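PDB 2IBO: hypothetical protein SP2199 from Streptococcus pneumoniae TIGR4, which is of unknown function but may bind thiamine or a related small molecule. Local coordinates for residues A[20-34]-A[54-67]. Sequence-based numbering, arbitrary orientation.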
ATOM      1  N   ALA A  20       3.817   4.956 -21.695  1.00 47.82           N
ATOM      2  CA  ALA A  20       2.606   5.350 -22.386  1.00 44.25           C
ATOM      3  C   ALA A  20       1.398   5.130 -21.502  1.00 42.59           C
ATOM      4  O   ALA A  20       0.577   6.032 -21.377  1.00 43.54           O
ATOM      5  CB  ALA A  20       2.446   4.576 -23.693  1.00 12.65           C
ATOM      6  N   VAL A  21       1.265   3.959 -20.877  1.00 33.09           N
ATOM      7  CA  VAL A  21       0.090   3.748 -20.033  1.00 30.57           C
ATOM      8  C   VAL A  21       0.115   4.809 -18.936  1.00 29.34           C
ATOM      9  O   VAL A  21      -0.922   5.382 -18.576  1.00 29.25           O
ATOM     10  CB  VAL A  21       0.024   2.308 -19.403  1.00 39.02           C
ATOM     11  CG1 VAL A  21       0.476   1.268 -20.420  1.00 38.89           C
ATOM     12  CG2 VAL A  21       0.837   2.230 -18.129  1.00 39.12           C
ATOM     13  N   ILE A  22       1.309   5.112 -18.436  1.00 28.73           N
ATOM     14  CA  ILE A  22       1.416   6.123 -17.399  1.00 26.80           C
ATOM     15  C   ILE A  22       1.021   7.494 -17.953  1.00 27.15           C
ATOM     16  O   ILE A  22       0.230   8.219 -17.346  1.00 26.72           O
ATOM     17  CB  ILE A  22       2.837   6.137 -16.783  1.00 20.87           C
ATOM     18  CG1 ILE A  22       2.982   4.939 -15.838  1.00 17.80           C
ATOM     19  CG2 ILE A  22       3.085   7.434 -15.998  1.00 19.25           C
ATOM     20  CD1 ILE A  22       4.364   4.804 -15.252  1.00 18.08           C
ATOM     21  N   ASP A  23       1.552   7.850 -19.113  1.00 30.50           N
ATOM     22  CA  ASP A  23       1.195   9.130 -19.714  1.00 30.44           C
ATOM     23  C   ASP A  23      -0.313   9.191 -19.915  1.00 29.67           C
ATOM     24  O   ASP A  23      -0.938  10.212 -19.640  1.00 29.10           O
ATOM     25  CB  ASP A  23       1.901   9.315 -21.065  1.00 43.10           C
ATOM     26  CG  ASP A  23       3.318   9.836 -20.915  1.00 43.07           C
ATOM     27  OD1 ASP A  23       4.018   9.963 -21.944  1.00 44.55           O
ATOM     28  OD2 ASP A  23       3.731  10.124 -19.774  1.00 41.86           O
ATOM     29  N   GLN A  24      -0.893   8.089 -20.386  1.00 30.57           N
ATOM     30  CA  GLN A  24      -2.334   8.031 -20.638  1.00 32.26           C
ATOM     31  C   GLN A  24      -3.173   8.198 -19.377  1.00 31.67           C
ATOM     32  O   GLN A  24      -4.200   8.873 -19.395  1.00 32.35           O
ATOM     33  CB  GLN A  24      -2.710   6.712 -21.315  1.00 57.29           C
ATOM     34  CG  GLN A  24      -2.068   6.503 -22.670  1.00 61.86           C
ATOM     35  CD  GLN A  24      -2.494   7.533 -23.705  1.00 65.31           C
ATOM     36  OE1 GLN A  24      -2.297   8.742 -23.536  1.00 64.93           O
ATOM     37  NE2 GLN A  24      -3.080   7.051 -24.795  1.00 68.04           N
ATOM     38  N   VAL A  25      -2.740   7.583 -18.281  1.00 30.82           N
ATOM     39  CA  VAL A  25      -3.503   7.708 -17.064  1.00 29.60           C
ATOM     40  C   VAL A  25      -3.434   9.143 -16.535  1.00 29.50           C
ATOM     41  O   VAL A  25      -4.427   9.678 -16.028  1.00 31.07           O
ATOM     42  CB  VAL A  25      -3.017   6.707 -15.998  1.00 15.37           C
ATOM     43  CG1 VAL A  25      -3.811   6.906 -14.707  1.00 14.47           C
ATOM     44  CG2 VAL A  25      -3.203   5.270 -16.509  1.00 11.45           C
ATOM     45  N   ILE A  26      -2.270   9.772 -16.668  1.00 26.43           N
ATOM     46  CA  ILE A  26      -2.097  11.144 -16.205  1.00 25.53           C
ATOM     47  C   ILE A  26      -2.965  12.087 -17.041  1.00 26.06           C
ATOM     48  O   ILE A  26      -3.714  12.903 -16.501  1.00 25.92           O
ATOM     49  CB  ILE A  26      -0.610  11.586 -16.296  1.00 14.40           C
ATOM     50  CG1 ILE A  26       0.229  10.828 -15.261  1.00 13.21           C
ATOM     51  CG2 ILE A  26      -0.487  13.101 -16.045  1.00 13.22           C
ATOM     52  CD1 ILE A  26       0.070  11.359 -13.828  1.00 13.41           C
ATOM     53  N   ALA A  27      -2.865  11.968 -18.363  1.00 29.58           N
ATOM     54  CA  ALA A  27      -3.641  12.814 -19.277  1.00 28.03           C
ATOM     55  C   ALA A  27      -5.133  12.684 -18.980  1.00 26.88           C
ATOM     56  O   ALA A  27      -5.843  13.678 -18.853  1.00 26.44           O
ATOM     57  CB  ALA A  27      -3.364  12.423 -20.728  1.00 25.33           C
ATOM     58  N   TYR A  28      -5.610  11.453 -18.872  1.00 17.92           N
ATOM     59  CA  TYR A  28      -7.013  11.239 -18.565  1.00 17.83           C
ATOM     60  C   TYR A  28      -7.378  11.965 -17.283  1.00 18.72           C
ATOM     61  O   TYR A  28      -8.352  12.697 -17.247  1.00 17.94           O
ATOM     62  CB  TYR A  28      -7.331   9.759 -18.376  1.00 28.18           C
ATOM     63  CG  TYR A  28      -8.653   9.573 -17.681  1.00 28.57           C
ATOM     64  CD1 TYR A  28      -9.845   9.891 -18.322  1.00 26.83           C
ATOM     65  CD2 TYR A  28      -8.709   9.182 -16.345  1.00 29.44           C
ATOM     66  CE1 TYR A  28     -11.060   9.840 -17.647  1.00 28.24           C
ATOM     67  CE2 TYR A  28      -9.920   9.127 -15.658  1.00 29.80           C
ATOM     68  CZ  TYR A  28     -11.086   9.463 -16.319  1.00 29.51           C
ATOM     69  OH  TYR A  28     -12.261   9.479 -15.626  1.00 28.05           O
ATOM     70  N   LEU A  29      -6.595  11.745 -16.230  1.00 32.38           N
ATOM     71  CA  LEU A  29      -6.839  12.371 -14.936  1.00 31.05           C
ATOM     72  C   LEU A  29      -6.923  13.902 -15.045  1.00 30.63           C
ATOM     73  O   LEU A  29      -7.796  14.527 -14.456  1.00 31.25           O
ATOM     74  CB  LEU A  29      -5.740  11.946 -13.947  1.00 11.91           C
ATOM     75  CG  LEU A  29      -5.981  10.896 -12.848  1.00 14.00           C
ATOM     76  CD1 LEU A  29      -7.027   9.883 -13.216  1.00 11.93           C
ATOM     77  CD2 LEU A  29      -4.678  10.203 -12.583  1.00 11.23           C
ATOM     78  N   GLN A  30      -6.024  14.511 -15.802  1.00 20.76           N
ATOM     79  CA  GLN A  30      -6.048  15.972 -15.963  1.00 22.29           C
ATOM     80  C   GLN A  30      -7.375  16.428 -16.597  1.00 23.31           C
ATOM     81  O   GLN A  30      -7.861  17.534 -16.365  1.00 23.41           O
ATOM     82  CB  GLN A  30      -4.870  16.424 -16.836  1.00 19.29           C
ATOM     83  CG  GLN A  30      -3.538  16.295 -16.149  1.00 19.54           C
ATOM     84  CD  GLN A  30      -2.365  16.489 -17.084  1.00 19.27           C
ATOM     85  OE1 GLN A  30      -1.261  16.809 -16.638  1.00 20.46           O
ATOM     86  NE2 GLN A  30      -2.587  16.281 -18.388  1.00 19.18           N
ATOM     87  N   THR A  31      -7.944  15.541 -17.396  1.00 24.72           N
ATOM     88  CA  THR A  31      -9.198  15.765 -18.085  1.00 25.44           C
ATOM     89  C   THR A  31     -10.371  15.936 -17.141  1.00 26.21           C
ATOM     90  O   THR A  31     -11.321  16.655 -17.452  1.00 27.85           O
ATOM     91  CB  THR A  31      -9.479  14.585 -19.028  1.00 26.80           C
ATOM     92  OG1 THR A  31      -8.906  14.866 -20.304  1.00 27.81           O
ATOM     93  CG2 THR A  31     -10.943  14.328 -19.170  1.00 26.43           C
ATOM     94  N   GLN A  32     -10.330  15.270 -15.995  1.00 23.93           N
ATOM     95  CA  GLN A  32     -11.425  15.395 -15.051  1.00 25.42           C
ATOM     96  C   GLN A  32     -11.371  16.746 -14.336  1.00 25.78           C
ATOM     97  O   GLN A  32     -10.324  17.400 -14.284  1.00 25.71           O
ATOM     98  CB  GLN A  32     -11.379  14.251 -14.048  1.00 31.34           C
ATOM     99  CG  GLN A  32     -11.458  12.880 -14.696  1.00 31.90           C
ATOM    100  CD  GLN A  32     -12.592  12.768 -15.698  1.00 32.00           C
ATOM    101  OE1 GLN A  32     -12.372  12.776 -16.904  1.00 31.85           O
ATOM    102  NE2 GLN A  32     -13.815  12.674 -15.198  1.00 34.11           N
ATOM    103  N   GLU A  33     -12.508  17.174 -13.802  1.00 21.17           N
ATOM    104  CA  GLU A  33     -12.571  18.452 -13.113  1.00 22.27           C
ATOM    105  C   GLU A  33     -12.350  18.192 -11.643  1.00 20.43           C
ATOM    106  O   GLU A  33     -13.172  18.547 -10.804  1.00 20.21           O
ATOM    107  CB  GLU A  33     -13.932  19.109 -13.368  1.00 39.61           C
ATOM    108  CG  GLU A  33     -14.162  19.437 -14.836  1.00 43.26           C
ATOM    109  CD  GLU A  33     -15.589  19.831 -15.138  1.00 45.73           C
ATOM    110  OE1 GLU A  33     -16.477  18.968 -15.005  1.00 45.98           O
ATOM    111  OE2 GLU A  33     -15.824  21.001 -15.507  1.00 46.85           O
ATOM    112  N   VAL A  34     -11.214  17.577 -11.341  1.00 30.10           N
ATOM    113  CA  VAL A  34     -10.873  17.213  -9.974  1.00 29.18           C
ATOM    114  C   VAL A  34      -9.519  17.759  -9.566  1.00 27.33           C
ATOM    115  O   VAL A  34      -8.616  17.867 -10.395  1.00 27.20           O
ATOM    116  CB  VAL A  34     -10.881  15.663  -9.822  1.00 32.03           C
ATOM    117  CG1 VAL A  34      -9.849  15.044 -10.737  1.00 30.78           C
ATOM    118  CG2 VAL A  34     -10.640  15.269  -8.389  1.00 33.11           C
ATOM    119  N   ARG A  54     -15.522   6.949  -9.589  1.00 26.31           N
ATOM    120  CA  ARG A  54     -15.776   6.939 -11.021  1.00 24.87           C
ATOM    121  C   ARG A  54     -14.465   7.197 -11.770  1.00 24.23           C
ATOM    122  O   ARG A  54     -14.118   6.473 -12.705  1.00 25.34           O
ATOM    123  CB  ARG A  54     -16.798   8.019 -11.379  1.00 59.58           C
ATOM    124  CG  ARG A  54     -17.286   7.959 -12.810  1.00 60.47           C
ATOM    125  CD  ARG A  54     -17.896   9.269 -13.233  1.00 61.96           C
ATOM    126  NE  ARG A  54     -16.873  10.255 -13.573  1.00 66.21           N
ATOM    127  CZ  ARG A  54     -16.777  11.458 -13.011  1.00 68.23           C
ATOM    128  NH1 ARG A  54     -17.643  11.838 -12.069  1.00 66.86           N
ATOM    129  NH2 ARG A  54     -15.814  12.288 -13.393  1.00 69.29           N
ATOM    130  N   ILE A  55     -13.733   8.229 -11.353  1.00 25.66           N
ATOM    131  CA  ILE A  55     -12.474   8.572 -11.998  1.00 24.23           C
ATOM    132  C   ILE A  55     -11.451   7.449 -11.841  1.00 25.28           C
ATOM    133  O   ILE A  55     -10.717   7.139 -12.779  1.00 26.05           O
ATOM    134  CB  ILE A  55     -11.913   9.901 -11.435  1.00 15.10           C
ATOM    135  CG1 ILE A  55     -12.882  11.049 -11.793  1.00 14.09           C
ATOM    136  CG2 ILE A  55     -10.528  10.180 -11.998  1.00 13.09           C
ATOM    137  CD1 ILE A  55     -12.423  12.430 -11.352  1.00 14.62           C
ATOM    138  N   LEU A  56     -11.417   6.825 -10.664  1.00 26.14           N
ATOM    139  CA  LEU A  56     -10.482   5.727 -10.408  1.00 25.66           C
ATOM    140  C   LEU A  56     -10.736   4.601 -11.400  1.00 26.52           C
ATOM    141  O   LEU A  56      -9.802   4.107 -12.037  1.00 26.89           O
ATOM    142  CB  LEU A  56     -10.643   5.190  -8.975  1.00 15.90           C
ATOM    143  CG  LEU A  56      -9.828   3.939  -8.574  1.00 14.05           C
ATOM    144  CD1 LEU A  56      -8.324   4.188  -8.757  1.00 13.61           C
ATOM    145  CD2 LEU A  56     -10.126   3.573  -7.129  1.00 12.48           C
ATOM    146  N   LYS A  57     -12.007   4.213 -11.533  1.00 13.64           N
ATOM    147  CA  LYS A  57     -12.396   3.139 -12.443  1.00 15.07           C
ATOM    148  C   LYS A  57     -12.021   3.452 -13.880  1.00 16.02           C
ATOM    149  O   LYS A  57     -11.510   2.582 -14.588  1.00 14.05           O
ATOM    150  CB  LYS A  57     -13.890   2.883 -12.352  1.00 56.68           C
ATOM    151  CG  LYS A  57     -14.352   1.696 -13.166  1.00 59.31           C
ATOM    152  CD  LYS A  57     -15.835   1.463 -12.964  1.00 59.04           C
ATOM    153  CE  LYS A  57     -16.333   0.359 -13.865  1.00 60.38           C
ATOM    154  NZ  LYS A  57     -17.821   0.269 -13.863  1.00 64.21           N
ATOM    155  N   GLU A  58     -12.255   4.692 -14.310  1.00 25.08           N
ATOM    156  CA  GLU A  58     -11.913   5.077 -15.675  1.00 26.66           C
ATOM    157  C   GLU A  58     -10.395   5.094 -15.849  1.00 26.09           C
ATOM    158  O   GLU A  58      -9.870   4.593 -16.841  1.00 25.90           O
ATOM    159  CB  GLU A  58     -12.491   6.455 -16.013  1.00 60.91           C
ATOM    160  CG  GLU A  58     -13.465   6.450 -17.186  1.00 65.98           C
ATOM    161  CD  GLU A  58     -12.834   5.966 -18.480  1.00 68.10           C
ATOM    162  OE1 GLU A  58     -13.569   5.787 -19.474  1.00 69.75           O
ATOM    163  OE2 GLU A  58     -11.604   5.769 -18.510  1.00 69.57           O
ATOM    164  N   ALA A  59      -9.691   5.666 -14.878  1.00 29.37           N
ATOM    165  CA  ALA A  59      -8.241   5.735 -14.946  1.00 28.27           C
ATOM    166  C   ALA A  59      -7.675   4.338 -15.170  1.00 28.25           C
ATOM    167  O   ALA A  59      -6.800   4.136 -16.013  1.00 26.03           O
ATOM    168  CB  ALA A  59      -7.683   6.332 -13.657  1.00 15.24           C
ATOM    169  N   LEU A  60      -8.188   3.369 -14.420  1.00 33.57           N
ATOM    170  CA  LEU A  60      -7.711   2.002 -14.556  1.00 35.52           C
ATOM    171  C   LEU A  60      -8.079   1.382 -15.903  1.00 36.81           C
ATOM    172  O   LEU A  60      -7.278   0.648 -16.480  1.00 37.37           O
ATOM    173  CB  LEU A  60      -8.220   1.143 -13.391  1.00 38.68           C
ATOM    174  CG  LEU A  60      -7.444   1.359 -12.079  1.00 38.42           C
ATOM    175  CD1 LEU A  60      -8.090   0.588 -10.949  1.00 37.09           C
ATOM    176  CD2 LEU A  60      -6.003   0.913 -12.265  1.00 38.30           C
ATOM    177  N   GLU A  61      -9.275   1.685 -16.412  1.00 32.78           N
ATOM    178  CA  GLU A  61      -9.701   1.166 -17.714  1.00 33.14           C
ATOM    179  C   GLU A  61      -8.808   1.775 -18.801  1.00 32.74           C
ATOM    180  O   GLU A  61      -8.476   1.117 -19.781  1.00 33.61           O
ATOM    181  CB  GLU A  61     -11.175   1.497 -17.972  1.00 51.85           C
ATOM    182  CG  GLU A  61     -12.120   0.841 -16.972  1.00 54.63           C
ATOM    183  CD  GLU A  61     -13.584   1.183 -17.200  1.00 58.04           C
ATOM    184  OE1 GLU A  61     -13.905   2.374 -17.423  1.00 59.21           O
ATOM    185  OE2 GLU A  61     -14.420   0.254 -17.138  1.00 59.95           O
ATOM    186  N   VAL A  62      -8.407   3.027 -18.625  1.00 31.91           N
ATOM    187  CA  VAL A  62      -7.517   3.649 -19.594  1.00 33.29           C
ATOM    188  C   VAL A  62      -6.194   2.884 -19.579  1.00 35.44           C
ATOM    189  O   VAL A  62      -5.704   2.466 -20.628  1.00 36.97           O
ATOM    190  CB  VAL A  62      -7.210   5.123 -19.247  1.00 21.29           C
ATOM    191  CG1 VAL A  62      -6.097   5.638 -20.139  1.00 18.54           C
ATOM    192  CG2 VAL A  62      -8.458   5.982 -19.398  1.00 19.89           C
ATOM    193  N   ALA A  63      -5.620   2.700 -18.387  1.00 36.77           N
ATOM    194  CA  ALA A  63      -4.342   1.992 -18.251  1.00 38.70           C
ATOM    195  C   ALA A  63      -4.416   0.575 -18.812  1.00 39.70           C
ATOM    196  O   ALA A  63      -3.471   0.101 -19.452  1.00 38.36           O
ATOM    197  CB  ALA A  63      -3.911   1.943 -16.787  1.00 27.54           C
ATOM    198  N   GLY A  64      -5.544  -0.085 -18.571  1.00 43.16           N
ATOM    199  CA  GLY A  64      -5.735  -1.446 -19.040  1.00 47.69           C
ATOM    200  C   GLY A  64      -5.841  -1.590 -20.550  1.00 50.80           C
ATOM    201  O   GLY A  64      -5.686  -2.685 -21.107  1.00 51.04           O
ATOM    202  N   GLN A  65      -6.121  -0.488 -21.230  1.00 51.86           N
ATOM    203  CA  GLN A  65      -6.220  -0.531 -22.675  1.00 54.21           C
ATOM    204  C   GLN A  65      -4.961   0.117 -23.230  1.00 54.05           C
ATOM    205  O   GLN A  65      -5.021   0.970 -24.108  1.00 53.92           O
ATOM    206  CB  GLN A  65      -7.463   0.224 -23.143  1.00 93.90           C
ATOM    207  CG  GLN A  65      -7.836  -0.059 -24.584  1.00 86.55           C
ATOM    208  CD  GLN A  65      -9.065   0.703 -25.030  1.00 88.27           C
ATOM    209  OE1 GLN A  65     -10.121   0.615 -24.406  1.00 87.45           O
ATOM    210  NE2 GLN A  65      -8.935   1.454 -26.118  1.00 86.92           N
ATOM    211  N   GLU A  66      -3.819  -0.295 -22.689  1.00 48.94           N
ATOM    212  CA  GLU A  66      -2.518   0.225 -23.102  1.00 48.62           C
ATOM    213  C   GLU A  66      -1.456  -0.795 -22.682  1.00 48.03           C
ATOM    214  O   GLU A  66      -0.290  -0.706 -23.072  1.00 47.17           O
ATOM    215  CB  GLU A  66      -2.252   1.564 -22.416  1.00 59.00           C
ATOM    216  CG  GLU A  66      -1.248   2.439 -23.144  1.00 60.47           C
ATOM    217  CD  GLU A  66      -1.905   3.383 -24.138  1.00 61.09           C
ATOM    218  OE1 GLU A  66      -1.186   3.928 -24.999  1.00 61.76           O
ATOM    219  OE2 GLU A  66      -3.136   3.590 -24.050  1.00 61.50           O
ATOM    220  N   ALA A  67      -1.888  -1.762 -21.877  1.00 58.54           N
ATOM    221  CA  ALA A  67      -1.034  -2.832 -21.375  1.00 58.30           C
ATOM    222  C   ALA A  67      -1.950  -3.994 -21.015  1.00 58.49           C
ATOM    223  O   ALA A  67      -3.110  -3.785 -20.668  1.00 59.72           O
ATOM    224  CB  ALA A  67      -0.272  -2.367 -20.146  1.00 46.26           C
TER
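Y28 lays its ring across helix 54-64, a knob in the hole formed by I55, E58, A59 and V62. Its CG stands anti to the backbone N (chi1 164°), which carries the ring over to the other helix. OE2 of E58 stands over one face of the ring, 4.2 Å above its plane and offset toward the rim. The backbone O of I55 approaches the ring edge, 3.6 Å from CE2 of Y28. V62 comes in obliquely and brings its CG2 near the root of the ring.

Deeper in the interface the packing is apolar. V25 rests its two methyls on two alanines one turn apart: CG1 faces CB of A59, and CG2 faces CB of A63. L29 reaches CB of A59 with its CD1 at 3.6 Å, and the same methyl touches CG2 of I55. The axes of helix 20-31 and helix 54-64 come within 8.6 Å at 150°, close to antiparallel, consistent with the small alanines between them.

Near the 32-34 end of the contact, CD1 of I55 meets CG1 of V34 tip to tip at 3.7 Å. CB and CG of Q32 also pack on CD1 of I55. At the other end, the side chains of E66 and V21 run alongside each other, pointing opposite ways, with CB of E66 3.4 Å from CG1 of V21. Farther out, the E66 side chain runs roughly perpendicular to that of Q24, its carboxylate against CG of Q24 and its plane turned 79° from the Q24 amide.

V25 and A59 both rest on L7 of strand 2-11, and L29 and I55 share L45 of strand 43-46. The contact thus pairs the two helices side by side on one face of the four-stranded antiparallel sheet. With strand order 2-3-1-4, this is the ferredoxin-like alpha-beta sandwich of the MTH1187/YkoF clan.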